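Local structure of DUF3863 domain-containing protein (Parabacteroides distasonis, 3LM3) at residues L371-H376 with S380-I385; I359-F362 with F367-A370; V262-A267 with F343-S348; I412-Q417 with K434-L439. The protein is of unknown function but is probably a glycoside hydrolase or deacetylase acting on carbohydrates. All blocks are in the same frame, centred on the assembly; numbering follows the deposited sequence.

Contact 1. Residues L371-H376 with S380-I385; sequences LLRDWH and SPAYVI
Leu371 and Val384 meet on one face of an antiparallel ladder, and Leu372 meets Ile385 on the other. Leu371 and Val384 form a non-hydrogen-bonded pair. With CG of Leu371 anti to its own carbonyl carbon (chi1 -58°), the side chain swings back over the neighbouring strand, and CD2 settles 3.7 Å from CG2 of Val384. Leu372 and Tyr383 form the next pair, a hydrogen-bonded one, in which Leu372 N reaches Tyr383 O at 2.8 Å and Tyr383 N returns the bond to Leu372 O. Beside this pair, CB of Leu372 rests 3.7 Å from CG2 of Ile385, a methyl of the beta-branched side chain. Small Ala382 lets CB of Arg373 pack close beside it. Arg373 runs straight at first and then bends at chi3 (65°), laying CD 3.4 Å from Ser380 O and turning NH1 to a water that can also donate to Ser380 O; its NH2 pairs with Glu358 of the adjoining strand. Past the ladder, water takes over: one molecule accepts from Asp374 N, donates to Pro381 O and bonds Ser380 OG, while another links Asp374 OD2 to the same hydroxyl. Thr377, in the turn, also bonds Asp374 OD2. The contact thus changes character along the beta hairpin, from direct bonds and greasy packing at Leu371 and Leu372 to solvent-mediated polar links where the strands part toward the turn.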
# COMPACT_ATOMS: atom_id res chain seq x y z
N LEU A 371 -7.54 -15.02 11.84
CA LEU A 371 -7.68 -16.42 12.22
C LEU A 371 -7.04 -17.26 11.11
O LEU A 371 -7.24 -16.97 9.91
CB LEU A 371 -9.16 -16.78 12.34
CG LEU A 371 -9.98 -15.95 13.33
CD1 LEU A 371 -11.47 -16.39 13.26
CD2 LEU A 371 -9.43 -16.09 14.73
N LEU A 372 -6.31 -18.29 11.49
CA LEU A 372 -5.61 -19.16 10.54
C LEU A 372 -5.96 -20.60 10.85
O LEU A 372 -5.97 -21.01 12.03
CB LEU A 372 -4.11 -18.98 10.68
CG LEU A 372 -3.26 -19.65 9.60
CD1 LEU A 372 -3.44 -19.00 8.22
CD2 LEU A 372 -1.81 -19.65 9.99
N ARG A 373 -6.22 -21.37 9.80
CA ARG A 373 -6.67 -22.77 9.94
C ARG A 373 -5.97 -23.65 8.91
O ARG A 373 -5.80 -23.24 7.77
CB ARG A 373 -8.17 -22.87 9.77
CG ARG A 373 -8.74 -24.26 9.99
CD ARG A 373 -10.28 -24.24 10.07
NE ARG A 373 -10.94 -23.84 8.83
CZ ARG A 373 -11.42 -24.67 7.91
NH1 ARG A 373 -11.30 -25.99 8.07
NH2 ARG A 373 -12.01 -24.19 6.82
N ASP A 374 -5.52 -24.83 9.34
CA ASP A 374 -4.98 -25.87 8.47
C ASP A 374 -6.19 -26.68 8.04
O ASP A 374 -6.57 -27.63 8.75
CB ASP A 374 -3.94 -26.72 9.24
CG ASP A 374 -3.52 -27.97 8.50
OD1 ASP A 374 -3.67 -28.00 7.27
OD2 ASP A 374 -3.07 -28.94 9.17
N TRP A 375 -6.77 -26.34 6.90
CA TRP A 375 -8.01 -26.97 6.46
C TRP A 375 -7.77 -28.36 5.87
O TRP A 375 -8.73 -29.09 5.66
CB TRP A 375 -8.82 -26.07 5.50
CG TRP A 375 -8.16 -25.84 4.18
CD1 TRP A 375 -7.33 -24.81 3.86
CD2 TRP A 375 -8.33 -26.61 3.01
NE1 TRP A 375 -6.95 -24.93 2.56
CE2 TRP A 375 -7.53 -26.03 2.01
CE3 TRP A 375 -9.07 -27.77 2.70
CZ2 TRP A 375 -7.45 -26.54 0.71
CZ3 TRP A 375 -8.96 -28.30 1.41
CH2 TRP A 375 -8.17 -27.68 0.43
N HIS A 376 -6.50 -28.74 5.65
CA HIS A 376 -6.17 -30.10 5.21
C HIS A 376 -6.31 -31.11 6.32
O HIS A 376 -6.31 -32.32 6.06
CB HIS A 376 -4.74 -30.17 4.69
CG HIS A 376 -4.57 -29.65 3.30
ND1 HIS A 376 -3.41 -29.82 2.59
CD2 HIS A 376 -5.43 -28.98 2.49
CE1 HIS A 376 -3.55 -29.26 1.40
NE2 HIS A 376 -4.76 -28.73 1.32
N SER A 380 -9.49 -29.53 12.46
CA SER A 380 -8.47 -28.66 13.05
C SER A 380 -9.11 -27.28 13.21
O SER A 380 -9.71 -26.77 12.27
CB SER A 380 -7.24 -28.60 12.14
OG SER A 380 -6.12 -28.01 12.77
N PRO A 381 -9.05 -26.69 14.41
CA PRO A 381 -9.71 -25.38 14.56
C PRO A 381 -8.89 -24.23 13.98
O PRO A 381 -7.69 -24.39 13.71
CB PRO A 381 -9.81 -25.23 16.08
CG PRO A 381 -8.59 -25.89 16.59
CD PRO A 381 -8.37 -27.10 15.66
N ALA A 382 -9.54 -23.09 13.85
CA ALA A 382 -8.84 -21.85 13.53
C ALA A 382 -8.20 -21.29 14.81
O ALA A 382 -8.74 -21.44 15.91
CB ALA A 382 -9.79 -20.84 12.91
N TYR A 383 -7.02 -20.73 14.64
CA TYR A 383 -6.27 -20.07 15.68
C TYR A 383 -6.16 -18.58 15.41
O TYR A 383 -5.96 -18.15 14.29
CB TYR A 383 -4.86 -20.65 15.77
CG TYR A 383 -4.85 -22.07 16.28
CD1 TYR A 383 -5.15 -23.13 15.44
CD2 TYR A 383 -4.59 -22.33 17.61
CE1 TYR A 383 -5.17 -24.44 15.93
CE2 TYR A 383 -4.60 -23.64 18.11
CZ TYR A 383 -4.89 -24.68 17.26
OH TYR A 383 -4.91 -25.99 17.75
N VAL A 384 -6.21 -17.80 16.48
CA VAL A 384 -5.91 -16.39 16.41
C VAL A 384 -4.42 -16.24 16.19
O VAL A 384 -3.61 -16.65 17.02
CB VAL A 384 -6.30 -15.66 17.72
CG1 VAL A 384 -5.93 -14.15 17.65
CG2 VAL A 384 -7.79 -15.80 18.03
N ILE A 385 -4.05 -15.59 15.07
CA ILE A 385 -2.65 -15.25 14.81
C ILE A 385 -2.37 -13.75 14.92
O ILE A 385 -1.21 -13.33 14.94
CB ILE A 385 -2.12 -15.79 13.45
CG1 ILE A 385 -2.80 -15.12 12.26
CG2 ILE A 385 -2.29 -17.32 13.41
CD1 ILE A 385 -2.01 -15.35 10.93
O HOH W 1 -9.61 -27.69 9.76
O HOH W 2 -5.63 -25.35 12.24
O HOH W 3 -3.55 -29.10 11.84

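Contact 2. Residues I359-F362 with F367-A370; sequences IKWF and FRLA
Ala370 places its methyl squarely over the six-membered ring of Trp361, CB lying 3.4 Å from the centroid of that ring and 1° off the ring normal. This CH-pi contact joins a non-hydrogen-bonded antiparallel pair, and a side chain as short as alanine lets the broad indole lie down across the neighbouring strand. Further along the ring, Arg368 crosses obliquely: its CD is 3.5 Å from Trp361 CZ3, and Trp361 CH2 lies over one guanidinium face, the two planes being 65° apart. On the other face of the sheet Phe362 and Leu369 run side by side, with CD1 of Phe362 4.1 Å from CD2 of Leu369. Their backbones pair through two bonds, Phe362 N to Leu369 O and Leu369 N to Phe362 O, each 2.8 Å long, and Leu369 O also sits at the edge of the Phe362 ring. Outside this shell, Asp386 and Asp185 form salt bridges with Arg368 NH2, and Ser187 O accepts from NH1, while Phe222 meets Trp361 and Tyr444 meets Phe362. The beta hairpin therefore buries a cationic group whose charge is probably balanced by the two aspartates, with Trp361 supplying an apolar wall along its aliphatic stem.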
# COMPACT_ATOMS: atom_id res chain seq x y z
N ILE A 359 -6.93 -18.30 5.74
CA ILE A 359 -6.81 -17.14 6.61
C ILE A 359 -8.07 -16.30 6.51
O ILE A 359 -8.61 -16.13 5.41
CB ILE A 359 -5.53 -16.30 6.33
CG1 ILE A 359 -5.32 -15.25 7.43
CG2 ILE A 359 -5.56 -15.62 4.93
CD1 ILE A 359 -3.90 -14.69 7.40
N LYS A 360 -8.54 -15.79 7.65
CA LYS A 360 -9.63 -14.86 7.69
C LYS A 360 -9.16 -13.61 8.42
O LYS A 360 -8.67 -13.70 9.55
CB LYS A 360 -10.84 -15.44 8.41
CG LYS A 360 -11.46 -16.62 7.69
CD LYS A 360 -12.71 -17.13 8.38
CE LYS A 360 -13.34 -18.21 7.51
NZ LYS A 360 -14.56 -18.86 8.13
N TRP A 361 -9.35 -12.45 7.80
CA TRP A 361 -9.07 -11.15 8.44
C TRP A 361 -10.37 -10.41 8.71
O TRP A 361 -11.30 -10.49 7.90
CB TRP A 361 -8.21 -10.26 7.53
CG TRP A 361 -6.74 -10.40 7.71
CD1 TRP A 361 -5.86 -11.05 6.88
CD2 TRP A 361 -5.97 -9.92 8.81
NE1 TRP A 361 -4.58 -10.96 7.39
CE2 TRP A 361 -4.62 -10.27 8.57
CE3 TRP A 361 -6.28 -9.22 9.99
CZ2 TRP A 361 -3.61 -9.96 9.46
CZ3 TRP A 361 -5.25 -8.92 10.88
CH2 TRP A 361 -3.94 -9.27 10.60
N PHE A 362 -10.41 -9.72 9.84
CA PHE A 362 -11.49 -8.84 10.27
C PHE A 362 -10.85 -7.53 10.69
O PHE A 362 -9.90 -7.53 11.48
CB PHE A 362 -12.22 -9.46 11.47
CG PHE A 362 -12.76 -10.84 11.21
CD1 PHE A 362 -11.92 -11.94 11.31
CD2 PHE A 362 -14.09 -11.03 10.82
CE1 PHE A 362 -12.39 -13.22 11.07
CE2 PHE A 362 -14.57 -12.33 10.58
CZ PHE A 362 -13.71 -13.40 10.69
N PHE A 367 -10.46 -2.82 16.34
CA PHE A 367 -9.40 -3.83 16.29
C PHE A 367 -9.29 -4.45 14.91
O PHE A 367 -10.19 -4.33 14.07
CB PHE A 367 -9.64 -4.94 17.32
CG PHE A 367 -10.89 -5.76 17.09
CD1 PHE A 367 -12.11 -5.39 17.66
CD2 PHE A 367 -10.86 -6.92 16.33
CE1 PHE A 367 -13.26 -6.17 17.47
CE2 PHE A 367 -12.01 -7.69 16.12
CZ PHE A 367 -13.21 -7.30 16.70
N ARG A 368 -8.16 -5.12 14.70
CA ARG A 368 -8.09 -6.13 13.65
C ARG A 368 -7.84 -7.49 14.28
O ARG A 368 -7.26 -7.60 15.36
CB ARG A 368 -7.03 -5.79 12.59
CG ARG A 368 -5.59 -5.90 13.07
CD ARG A 368 -4.56 -5.66 11.99
NE ARG A 368 -3.30 -6.28 12.35
CZ ARG A 368 -2.18 -6.23 11.65
NH1 ARG A 368 -2.09 -5.45 10.57
NH2 ARG A 368 -1.14 -6.94 12.02
N LEU A 369 -8.26 -8.51 13.55
CA LEU A 369 -8.20 -9.89 14.00
C LEU A 369 -7.96 -10.79 12.79
O LEU A 369 -8.66 -10.69 11.81
CB LEU A 369 -9.52 -10.30 14.65
CG LEU A 369 -9.76 -11.76 15.02
CD1 LEU A 369 -8.90 -12.17 16.22
CD2 LEU A 369 -11.25 -12.00 15.36
N ALA A 370 -6.99 -11.71 12.93
CA ALA A 370 -6.74 -12.75 11.92
C ALA A 370 -6.83 -14.14 12.54
O ALA A 370 -6.24 -14.40 13.59
CB ALA A 370 -5.36 -12.59 11.32

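Contact 3. Residues V262-A267 with F343-S348; sequences VMHTEA and FVERGS
The imidazole of His264 carries Ser348 CB over the centre of one face, 3.5 Å from the ring centroid, and meets two oxygens at its edge. Glu345 OE2 lies almost in the ring plane and accepts from His264 NE2 at 2.9 Å, with an N-H...O angle of 157°. The donor reaches the anti side of that oxygen, 24° out of the carboxylate plane. Backbone Arg346 O is the second edge neighbour, 3.0 Å from CE1 of His264. Histidine suits the place as one side chain that offers both a flat face to a small CH2 group and an edge N-H to an acid. Its CG stands anti to the backbone N (chi1 170°), which carries the ring off helix 255-277 toward the sheet. Glu345 likewise extends from the strand, and the two side chains meet at about a right angle. The contact thereby ties that helix, through a His-carboxylate hydrogen bond, to strand 341-346, an outermost strand of the four-stranded antiparallel sheet, and to the loop that follows it. Ser348 is held both from the helix, where Glu261 bonds its OG, and from its own loop, where Leu350 N bonds the same OG and Ser353 OG accepts from Ser348 N. These bonds probably help hold Ser348 CB against the ring face. Arg346 directs its side chain the other way, to a salt bridge with Glu358 and a cation-pi contact with Trp375.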
# COMPACT_ATOMS: atom_id res chain seq x y z
N VAL A 262 -0.17 -13.16 -8.87
CA VAL A 262 -0.78 -11.82 -8.93
C VAL A 262 -2.30 -11.92 -9.12
O VAL A 262 -3.05 -11.25 -8.40
CB VAL A 262 -0.14 -10.97 -10.03
CG1 VAL A 262 -0.82 -9.62 -10.14
CG2 VAL A 262 1.35 -10.76 -9.70
N MSE A 263 -2.75 -12.79 -10.02
CA MSE A 263 -4.20 -12.99 -10.20
C MSE A 263 -4.85 -13.52 -8.94
O MSE A 263 -5.94 -13.06 -8.56
CB MSE A 263 -4.49 -13.92 -11.38
CG MSE A 263 -4.02 -13.37 -12.74
SE MSE A 263 -4.91 -11.75 -13.36
CE MSE A 263 -3.57 -10.47 -12.76
N HIS A 264 -4.21 -14.49 -8.29
CA HIS A 264 -4.73 -15.05 -7.05
C HIS A 264 -4.91 -13.97 -5.99
O HIS A 264 -5.93 -13.90 -5.29
CB HIS A 264 -3.77 -16.13 -6.52
CG HIS A 264 -4.10 -16.60 -5.14
ND1 HIS A 264 -5.04 -17.57 -4.91
CD2 HIS A 264 -3.65 -16.20 -3.92
CE1 HIS A 264 -5.14 -17.78 -3.61
NE2 HIS A 264 -4.33 -16.94 -2.99
N THR A 265 -3.88 -13.13 -5.85
CA THR A 265 -3.92 -12.07 -4.85
C THR A 265 -5.02 -11.07 -5.18
O THR A 265 -5.78 -10.65 -4.28
CB THR A 265 -2.57 -11.40 -4.70
OG1 THR A 265 -1.58 -12.39 -4.32
CG2 THR A 265 -2.60 -10.31 -3.66
N GLU A 266 -5.15 -10.72 -6.46
CA GLU A 266 -6.27 -9.84 -6.83
C GLU A 266 -7.61 -10.45 -6.54
O GLU A 266 -8.55 -9.76 -6.15
CB GLU A 266 -6.19 -9.40 -8.28
CG GLU A 266 -4.99 -8.55 -8.56
CD GLU A 266 -5.05 -7.90 -9.90
OE1 GLU A 266 -5.48 -8.56 -10.90
OE2 GLU A 266 -4.66 -6.73 -10.01
N ALA A 267 -7.73 -11.78 -6.72
CA ALA A 267 -9.02 -12.45 -6.51
C ALA A 267 -9.49 -12.40 -5.05
O ALA A 267 -10.68 -12.45 -4.79
CB ALA A 267 -8.96 -13.89 -7.01
N PHE A 343 -11.93 -10.38 4.96
CA PHE A 343 -11.32 -11.13 3.88
C PHE A 343 -11.19 -12.59 4.24
O PHE A 343 -11.01 -12.91 5.41
CB PHE A 343 -9.92 -10.58 3.55
CG PHE A 343 -9.93 -9.14 3.18
CD1 PHE A 343 -10.27 -8.74 1.90
CD2 PHE A 343 -9.62 -8.17 4.11
CE1 PHE A 343 -10.35 -7.39 1.58
CE2 PHE A 343 -9.68 -6.80 3.77
CZ PHE A 343 -10.03 -6.43 2.50
N VAL A 344 -11.28 -13.44 3.23
CA VAL A 344 -11.03 -14.88 3.36
C VAL A 344 -10.12 -15.30 2.22
O VAL A 344 -10.35 -14.91 1.07
CB VAL A 344 -12.33 -15.69 3.31
CG1 VAL A 344 -12.03 -17.20 3.30
CG2 VAL A 344 -13.26 -15.32 4.46
N GLU A 345 -9.07 -16.06 2.53
CA GLU A 345 -8.15 -16.53 1.49
C GLU A 345 -7.65 -17.91 1.82
O GLU A 345 -7.30 -18.17 2.95
CB GLU A 345 -6.95 -15.61 1.40
CG GLU A 345 -5.96 -16.03 0.31
CD GLU A 345 -4.55 -15.60 0.53
OE1 GLU A 345 -4.29 -14.77 1.43
OE2 GLU A 345 -3.66 -16.05 -0.26
N ARG A 346 -7.60 -18.77 0.81
CA ARG A 346 -6.80 -20.00 0.87
C ARG A 346 -5.56 -19.83 0.02
O ARG A 346 -5.54 -19.03 -0.93
CB ARG A 346 -7.58 -21.23 0.45
CG ARG A 346 -8.61 -21.62 1.44
CD ARG A 346 -9.41 -22.82 0.97
NE ARG A 346 -10.29 -23.26 2.04
CZ ARG A 346 -10.93 -24.43 2.04
NH1 ARG A 346 -10.82 -25.27 1.03
NH2 ARG A 346 -11.70 -24.74 3.08
N GLY A 347 -4.49 -20.55 0.33
CA GLY A 347 -3.26 -20.38 -0.43
C GLY A 347 -3.45 -20.73 -1.89
O GLY A 347 -4.26 -21.60 -2.23
N SER A 348 -2.68 -20.08 -2.76
CA SER A 348 -2.74 -20.37 -4.18
C SER A 348 -2.19 -21.74 -4.52
O SER A 348 -2.46 -22.28 -5.59
CB SER A 348 -1.97 -19.34 -4.98
OG SER A 348 -0.58 -19.37 -4.70

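Contact 4. Residues I412-Q417 with K434-L439; sequences INKINQ and KEDQDL
Lys414 reaches from an irregular loop to the first turn of helix 434-443, where Asp436 and Glu435 receive its ammonium group. The main bond is short: Lys414 NZ lies 2.8 Å from Asp436 OD2 and uses the syn lone pair of that oxygen, on the side of OD1. The second oxygen, Asp436 OD1, is a weak partner at 3.3 Å from NZ, so the ammonium sits unevenly across the mouth of the carboxylate. Lys414 and Asp436 approach from opposite directions. Bends in the lysine chain at chi2 (-48°) and chi4 (79°) bring NZ to the acid without full extension; CE ends 3.9 Å from Asp436 OD2. Glu435 adds a third, weaker bond, with OE2 3.3 Å from Lys414 NZ. Its chain is extended beyond CG, which carries the carboxylate to the lysine from a residue that does not face the loop directly. A long, flexible lysine suits this bridge, since the two backbones stay well apart: the nearest CA atoms, those of Lys414 and Asp436, are 9.1 Å from each other. The short aspartate keeps its charge close to the helix, and is buried, whereas Glu435 is exposed. Arg389, on strand 383-389, forms a salt bridge with Asp436 OD1, so the aspartate is shared between two cations, which probably helps to keep it ionised. At the base of the lysine, Lys414 N donates to Asn413 OD1, an acceptor that also takes Arg389 N. Together Lys414, Asp436 and Glu435 make a salt-bridge network joining a loop to the N-terminal turn of a helix.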
# COMPACT_ATOMS: atom_id res chain seq x y z
N ILE A 412 1.51 -2.66 17.85
CA ILE A 412 1.45 -4.04 18.31
C ILE A 412 1.05 -4.04 19.77
O ILE A 412 1.58 -3.22 20.56
CB ILE A 412 2.85 -4.70 18.13
CG1 ILE A 412 3.15 -4.90 16.65
CG2 ILE A 412 2.95 -6.07 18.82
CD1 ILE A 412 4.58 -5.38 16.33
N ASN A 413 0.11 -4.89 20.14
CA ASN A 413 -0.23 -5.03 21.54
C ASN A 413 -0.49 -6.50 21.85
O ASN A 413 0.47 -7.20 22.15
CB ASN A 413 -1.34 -4.05 21.98
CG ASN A 413 -2.49 -3.94 21.00
OD1 ASN A 413 -3.22 -4.89 20.77
ND2 ASN A 413 -2.69 -2.73 20.48
N LYS A 414 -1.70 -7.02 21.70
CA LYS A 414 -2.01 -8.37 22.23
C LYS A 414 -1.29 -9.53 21.50
O LYS A 414 -0.46 -10.23 22.08
CB LYS A 414 -3.52 -8.60 22.29
CG LYS A 414 -4.31 -7.55 23.09
CD LYS A 414 -3.68 -7.27 24.47
CE LYS A 414 -4.67 -6.63 25.49
NZ LYS A 414 -5.62 -7.62 26.11
N ILE A 415 -1.63 -9.74 20.23
CA ILE A 415 -1.05 -10.79 19.41
C ILE A 415 -0.77 -10.21 18.02
O ILE A 415 -1.65 -9.61 17.41
CB ILE A 415 -2.03 -12.01 19.26
CG1 ILE A 415 -2.38 -12.58 20.66
CG2 ILE A 415 -1.44 -13.12 18.39
CD1 ILE A 415 -3.32 -13.77 20.63
N ASN A 416 0.45 -10.42 17.53
CA ASN A 416 0.84 -9.92 16.21
C ASN A 416 1.30 -11.06 15.30
O ASN A 416 2.07 -11.92 15.73
CB ASN A 416 1.92 -8.85 16.34
CG ASN A 416 2.55 -8.51 15.01
OD1 ASN A 416 3.54 -9.13 14.63
ND2 ASN A 416 1.92 -7.58 14.28
N GLN A 417 0.86 -11.02 14.04
CA GLN A 417 1.08 -12.11 13.08
C GLN A 417 2.53 -12.48 12.83
O GLN A 417 2.80 -13.62 12.48
CB GLN A 417 0.42 -11.78 11.75
CG GLN A 417 1.05 -10.60 11.00
CD GLN A 417 0.30 -10.22 9.74
OE1 GLN A 417 -0.33 -11.08 9.11
NE2 GLN A 417 0.38 -8.94 9.34
N LYS A 434 -11.17 -12.26 28.74
CA LYS A 434 -12.62 -12.06 28.61
C LYS A 434 -12.96 -10.74 27.87
O LYS A 434 -13.90 -10.69 27.07
CB LYS A 434 -13.28 -12.07 30.00
CG LYS A 434 -14.81 -11.87 30.02
CD LYS A 434 -15.55 -12.80 29.06
CE LYS A 434 -17.06 -12.75 29.30
NZ LYS A 434 -17.66 -11.41 29.55
N GLU A 435 -12.17 -9.72 28.16
CA GLU A 435 -12.42 -8.37 27.67
C GLU A 435 -12.19 -8.34 26.18
O GLU A 435 -12.84 -7.58 25.46
CB GLU A 435 -11.47 -7.36 28.33
CG GLU A 435 -9.97 -7.68 28.22
CD GLU A 435 -9.08 -6.54 28.69
OE1 GLU A 435 -9.53 -5.73 29.54
OE2 GLU A 435 -7.91 -6.45 28.21
N ASP A 436 -11.21 -9.15 25.74
CA ASP A 436 -10.86 -9.25 24.31
C ASP A 436 -11.95 -10.02 23.61
O ASP A 436 -12.41 -9.61 22.54
CB ASP A 436 -9.50 -9.89 24.16
CG ASP A 436 -8.37 -9.01 24.63
OD1 ASP A 436 -8.57 -7.78 24.70
OD2 ASP A 436 -7.24 -9.53 24.85
N GLN A 437 -12.41 -11.12 24.20
CA GLN A 437 -13.59 -11.80 23.70
C GLN A 437 -14.80 -10.85 23.61
O GLN A 437 -15.60 -10.96 22.67
CB GLN A 437 -13.96 -13.00 24.60
CG GLN A 437 -12.97 -14.15 24.51
CD GLN A 437 -13.40 -15.37 25.29
OE1 GLN A 437 -14.58 -15.73 25.31
NE2 GLN A 437 -12.44 -16.02 25.94
N ASP A 438 -14.98 -10.02 24.61
CA ASP A 438 -16.18 -9.16 24.65
C ASP A 438 -16.16 -8.16 23.49
O ASP A 438 -17.19 -7.96 22.83
CB ASP A 438 -16.28 -8.38 25.96
CG ASP A 438 -16.68 -9.25 27.14
OD1 ASP A 438 -17.40 -10.27 26.94
OD2 ASP A 438 -16.26 -8.87 28.24
N LEU A 439 -14.98 -7.60 23.25
CA LEU A 439 -14.75 -6.67 22.11
C LEU A 439 -15.00 -7.38 20.78
O LEU A 439 -15.71 -6.86 19.92
CB LEU A 439 -13.35 -6.07 22.15
CG LEU A 439 -13.02 -5.00 21.10
CD1 LEU A 439 -13.99 -3.82 21.25
CD2 LEU A 439 -11.59 -4.50 21.18

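How the contacts relate
Along the chain the order is contact 3, contact 2, contact 1, contact 4, each closing before the next opens, with 75 residues between the two segments of contact 3. Contacts 1, 2 and 3 all reach one four-stranded antiparallel sheet: contact 3 brings a helix to its outermost strand 341-346, contact 2 joins its two central strands, and contact 1 pairs strand 367-374 with the other outermost strand, 383-389. Contacts 1 and 2 share strand 367-374, with centres about 12 Å apart. Contact 4, centred about 11 Å from contact 2, packs loop and helix against this sheet, whereas contacts 3 and 4 do not touch. The sheet thus spans both sequence families, DUF3863 and DUF3864.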